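Local structure of diaminopimelate decarboxylase (Methanocaldococcus jannaschii, 1TWI) at residues A189-A192 and I193-L197; F231-E234 and L235-G239. The protein catalyses the pyridoxal 5'-phosphate-dependent decarboxylation of meso-diaminopimelate to L-lysine, the last step of lysine biosynthesis by the diaminopimelate pathway, and works as a homodimer. All coordinates share one frame; numbering follows the deposited sequence.

Interaction 1. Residues A189-A192 and I193-L197; sequences AMKA and IKMAL
Ala189 to Ala192 and Ile193 to Leu197 are successive turns of one alpha-helix, joined by four i to i+4 backbone hydrogen bonds: Ile193 N to Ala189 O (3.1 Å), Lys194 N to Met190 O (2.9 Å), Met195 N to Lys191 O and Ala196 N to Ala192 O. All four are fairly straight, with N-H...O angles from 157° to 166°.

The main side-chain pair is Met190 and Lys194. The two chains cross at a slant, and the thioether SD of Met190 lies 3.9 Å from CE of Lys194. Only the aliphatic part of the lysine is used here. Met190 has CG anti to its backbone N (chi1 177°), then bends at the next two torsions, which brings SD across the aliphatic chain of Lys194. Lys194 is extended beyond CG and carries its ammonium group past the sulfur to Glu238, with which it forms a salt bridge. One residue further along, CG of Met195 lies beside its own backbone N and comes within 3.1 Å of Lys191 O. SD of Met195 stays 4.4 Å from CG of Lys191, so this pair is looser.

Ile193 packs differently. CG1 of Ile193 sits 3.5 Å from Ala189 O and belongs to the buried side of the helix. That side, with Ala189 and Ala196, faces Ile159 and Phe157 of strand 153-160. Ala192 and Met195 meet Ile136 of helix 136-149, while Ala189 and Ile193 meet Phe231 of helix 219-237. Such an amphipathic helix, with small and branched apolar residues inward and lysines outward, is characteristic of the outer helical layer of the TIM-barrel fold, here in the pyridoxal-binding domain.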
loop_
_atom_site.group_PDB
_atom_site.type_symbol
_atom_site.label_atom_id
_atom_site.label_comp_id
_atom_site.label_asym_id
_atom_site.label_seq_id
_atom_site.Cartn_x
_atom_site.Cartn_y
_atom_site.Cartn_z
ATOM N N ALA A 189 -1.464 26.165 20.552
ATOM C CA ALA A 189 -2.888 26.093 20.309
ATOM C C ALA A 189 -3.615 27.395 20.771
ATOM O O ALA A 189 -4.512 27.912 20.073
ATOM C CB ALA A 189 -3.498 24.784 21.008
ATOM N N MET A 190 -3.241 27.934 21.922
ATOM C CA MET A 190 -3.885 29.173 22.380
ATOM C C MET A 190 -3.534 30.332 21.410
ATOM O O MET A 190 -4.376 31.183 21.087
ATOM C CB MET A 190 -3.423 29.530 23.802
ATOM C CG MET A 190 -3.995 30.873 24.342
ATOM S SD MET A 190 -5.754 30.799 24.640
ATOM C CE MET A 190 -5.889 29.673 26.201
ATOM N N LYS A 191 -2.277 30.381 20.964
ATOM C CA LYS A 191 -1.876 31.445 20.013
ATOM C C LYS A 191 -2.724 31.366 18.715
ATOM O O LYS A 191 -3.229 32.385 18.221
ATOM C CB LYS A 191 -0.400 31.299 19.682
ATOM C CG LYS A 191 0.189 32.306 18.683
ATOM C CD LYS A 191 1.682 31.923 18.524
ATOM C CE LYS A 191 2.172 32.155 17.094
ATOM N NZ LYS A 191 2.591 33.544 16.799
ATOM N N ALA A 192 -2.910 30.147 18.193
ATOM C CA ALA A 192 -3.686 29.986 16.967
ATOM C C ALA A 192 -5.132 30.440 17.148
ATOM O O ALA A 192 -5.708 31.139 16.294
ATOM C CB ALA A 192 -3.646 28.496 16.480
ATOM N N ILE A 193 -5.755 30.033 18.243
ATOM C CA ILE A 193 -7.135 30.414 18.438
ATOM C C ILE A 193 -7.266 31.930 18.678
ATOM O O ILE A 193 -8.245 32.543 18.220
ATOM C CB ILE A 193 -7.769 29.608 19.631
ATOM C CG1 ILE A 193 -7.861 28.126 19.220
ATOM C CG2 ILE A 193 -9.135 30.203 20.049
ATOM C CD1 ILE A 193 -8.215 27.234 20.339
ATOM N N LYS A 194 -6.323 32.538 19.402
ATOM C CA LYS A 194 -6.455 33.988 19.620
ATOM C C LYS A 194 -6.244 34.714 18.267
ATOM O O LYS A 194 -6.896 35.730 18.002
ATOM C CB LYS A 194 -5.436 34.442 20.688
ATOM C CG LYS A 194 -6.004 34.226 22.095
ATOM C CD LYS A 194 -5.056 34.718 23.187
ATOM C CE LYS A 194 -5.786 34.680 24.504
ATOM N NZ LYS A 194 -4.987 35.330 25.600
ATOM N N MET A 195 -5.342 34.184 17.434
ATOM C CA MET A 195 -5.144 34.749 16.088
ATOM C C MET A 195 -6.442 34.661 15.301
ATOM O O MET A 195 -6.863 35.625 14.638
ATOM C CB MET A 195 -4.046 33.975 15.315
ATOM C CG MET A 195 -2.639 34.245 15.846
ATOM S SD MET A 195 -1.358 33.517 14.767
ATOM C CE MET A 195 -2.149 33.719 13.092
ATOM N N ALA A 196 -7.106 33.496 15.348
ATOM C CA ALA A 196 -8.342 33.357 14.591
ATOM C C ALA A 196 -9.413 34.335 15.065
ATOM O O ALA A 196 -10.217 34.790 14.265
ATOM C CB ALA A 196 -8.908 31.899 14.702
ATOM N N LEU A 197 -9.457 34.621 16.360
ATOM C CA LEU A 197 -10.508 35.547 16.840
ATOM C C LEU A 197 -10.282 36.970 16.318
ATOM O O LEU A 197 -11.234 37.736 16.228
ATOM C CB LEU A 197 -10.561 35.541 18.369
ATOM C CG LEU A 197 -11.053 34.193 18.917
ATOM C CD1 LEU A 197 -10.732 34.061 20.387
ATOM C CD2 LEU A 197 -12.494 34.060 18.687
#

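Interaction 2. Residues F231-E234 and L235-G239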
loop_
_atom_site.group_PDB
_atom_site.type_symbol
_atom_site.label_atom_id
_atom_site.label_comp_id
_atom_site.label_asym_id
_atom_site.label_seq_id
_atom_site.Cartn_x
_atom_site.Cartn_y
_atom_site.Cartn_z
ATOM N N PHE A 231 -8.250 22.140 28.524
ATOM C CA PHE A 231 -7.914 23.242 27.607
ATOM C C PHE A 231 -9.159 24.116 27.338
ATOM O O PHE A 231 -9.044 25.345 27.160
ATOM C CB PHE A 231 -7.283 22.703 26.295
ATOM C CG PHE A 231 -6.811 23.800 25.358
ATOM C CD1 PHE A 231 -5.760 24.626 25.735
ATOM C CD2 PHE A 231 -7.457 24.031 24.142
ATOM C CE1 PHE A 231 -5.329 25.712 24.904
ATOM C CE2 PHE A 231 -7.046 25.119 23.281
ATOM C CZ PHE A 231 -5.968 25.943 23.697
ATOM N N VAL A 232 -10.337 23.506 27.296
ATOM C CA VAL A 232 -11.564 24.293 27.097
ATOM C C VAL A 232 -11.712 25.241 28.300
ATOM O O VAL A 232 -12.146 26.403 28.157
ATOM C CB VAL A 232 -12.822 23.353 26.895
ATOM C CG1 VAL A 232 -14.079 24.163 26.749
ATOM C CG2 VAL A 232 -12.659 22.547 25.526
ATOM N N VAL A 233 -11.336 24.764 29.488
ATOM C CA VAL A 233 -11.398 25.634 30.686
ATOM C C VAL A 233 -10.378 26.771 30.498
ATOM O O VAL A 233 -10.706 27.946 30.712
ATOM C CB VAL A 233 -11.070 24.864 32.010
ATOM C CG1 VAL A 233 -10.955 25.865 33.195
ATOM C CG2 VAL A 233 -12.178 23.852 32.309
ATOM N N GLU A 234 -9.150 26.438 30.112
ATOM C CA GLU A 234 -8.137 27.473 29.857
ATOM C C GLU A 234 -8.645 28.537 28.846
ATOM O O GLU A 234 -8.423 29.755 29.034
ATOM C CB GLU A 234 -6.841 26.842 29.352
ATOM C CG GLU A 234 -5.664 27.839 29.173
ATOM C CD GLU A 234 -4.364 27.178 28.656
ATOM O OE1 GLU A 234 -3.394 27.922 28.323
ATOM O OE2 GLU A 234 -4.290 25.926 28.569
ATOM N N LEU A 235 -9.344 28.105 27.792
ATOM C CA LEU A 235 -9.880 29.059 26.821
ATOM C C LEU A 235 -10.936 29.951 27.482
ATOM O O LEU A 235 -10.978 31.169 27.268
ATOM C CB LEU A 235 -10.500 28.318 25.632
ATOM C CG LEU A 235 -9.493 27.755 24.639
ATOM C CD1 LEU A 235 -10.261 26.800 23.727
ATOM C CD2 LEU A 235 -8.815 28.886 23.808
ATOM N N LYS A 236 -11.792 29.344 28.286
ATOM C CA LYS A 236 -12.855 30.081 28.962
ATOM C C LYS A 236 -12.262 31.177 29.893
ATOM O O LYS A 236 -12.826 32.258 30.008
ATOM C CB LYS A 236 -13.726 29.116 29.772
ATOM C CG LYS A 236 -14.941 29.797 30.397
ATOM C CD LYS A 236 -15.928 30.148 29.316
ATOM C CE LYS A 236 -17.060 30.966 29.842
ATOM N NZ LYS A 236 -18.095 30.037 30.211
ATOM N N GLU A 237 -11.145 30.888 30.557
ATOM C CA GLU A 237 -10.487 31.899 31.384
ATOM C C GLU A 237 -10.042 33.088 30.509
ATOM O O GLU A 237 -9.914 34.228 31.005
ATOM C CB GLU A 237 -9.271 31.309 32.104
ATOM C CG GLU A 237 -9.659 30.314 33.207
ATOM C CD GLU A 237 -8.520 29.384 33.646
ATOM O OE1 GLU A 237 -8.700 28.701 34.679
ATOM O OE2 GLU A 237 -7.451 29.305 32.969
ATOM N N GLU A 238 -9.772 32.842 29.228
ATOM C CA GLU A 238 -9.426 33.960 28.347
ATOM C C GLU A 238 -10.688 34.595 27.721
ATOM O O GLU A 238 -10.595 35.398 26.796
ATOM C CB GLU A 238 -8.487 33.501 27.218
ATOM C CG GLU A 238 -7.182 32.891 27.727
ATOM C CD GLU A 238 -6.427 33.878 28.609
ATOM O OE1 GLU A 238 -6.057 34.942 28.126
ATOM O OE2 GLU A 238 -6.215 33.586 29.785
ATOM N N GLY A 239 -11.872 34.243 28.199
ATOM C CA GLY A 239 -13.087 34.810 27.596
ATOM C C GLY A 239 -13.492 34.129 26.287
ATOM O O GLY A 239 -14.338 34.632 25.538
HETATM O O HOH W 1 -5.994 30.890 30.320
#
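Leu235 lies over one face of the Phe231 ring, one helical turn further on. CG of Leu235 is 4.2 Å from the centroid of the Phe231 ring and 26° off the ring normal, a CH-pi contact. CD1 of Leu235 is 3.7 Å from CE2 of Phe231. The Phe231 ring is set beside its own carbonyl carbon (chi1 -175°), which sends it along the helix toward the C-terminal end, so that one face meets Leu235. The same two residues share a backbone hydrogen bond, Leu235 N to Phe231 O, of 2.8 Å. This is the tight, buried part. Val232 and Leu235 press on Val207 of strand 202-208, and the ring also meets Ala189 and Ile193 of helix 188-198.

The outer side is looser. Val233 and Glu237 cross at a slant, with CG1 of Val233 3.9 Å from OE1 of Glu237. The carboxylates of Glu234, Glu237 and Glu238 do not touch one another. A water lies 3.0 Å from Glu234 O and 2.8 Å from Glu238 OE2, placed to bridge them, though it has other acceptors in reach. The direct bond from Glu238 N to Glu234 O is weak, at 3.4 Å and 138°. OE1 of Glu238 has its partner on helix 188-198.

The helix ends here in a Schellman motif: Gly239, with positive phi, is the C' residue, Gly239 N bonds to Lys236 O, and Ile240 N reaches Leu235 O. This termination leads the chain from helix 219-237 into strand 244-246, within a beta-alpha-beta unit of the TIM barrel.

How the interactions relate
Interactions 1 and 2 lie on two neighbouring outer helices of the barrel, 188-198 and 219-237, with strand 202-208 between them in sequence. Their centres are 12 Å apart, and they touch directly. Met190 is the main apolar link: CE of Met190 packs 3.5 Å from CG of Glu234, and SD of Met190 lies 3.7 Å from CD2 of Leu235. Beside it, NZ of Lys194 forms a 2.8 Å salt bridge with OE1 of Glu238, tying the middle of the first helix to the end of the second. Both contacts lie away from the cofactor and substrate sites, and concern the packing of the barrel's outer layer.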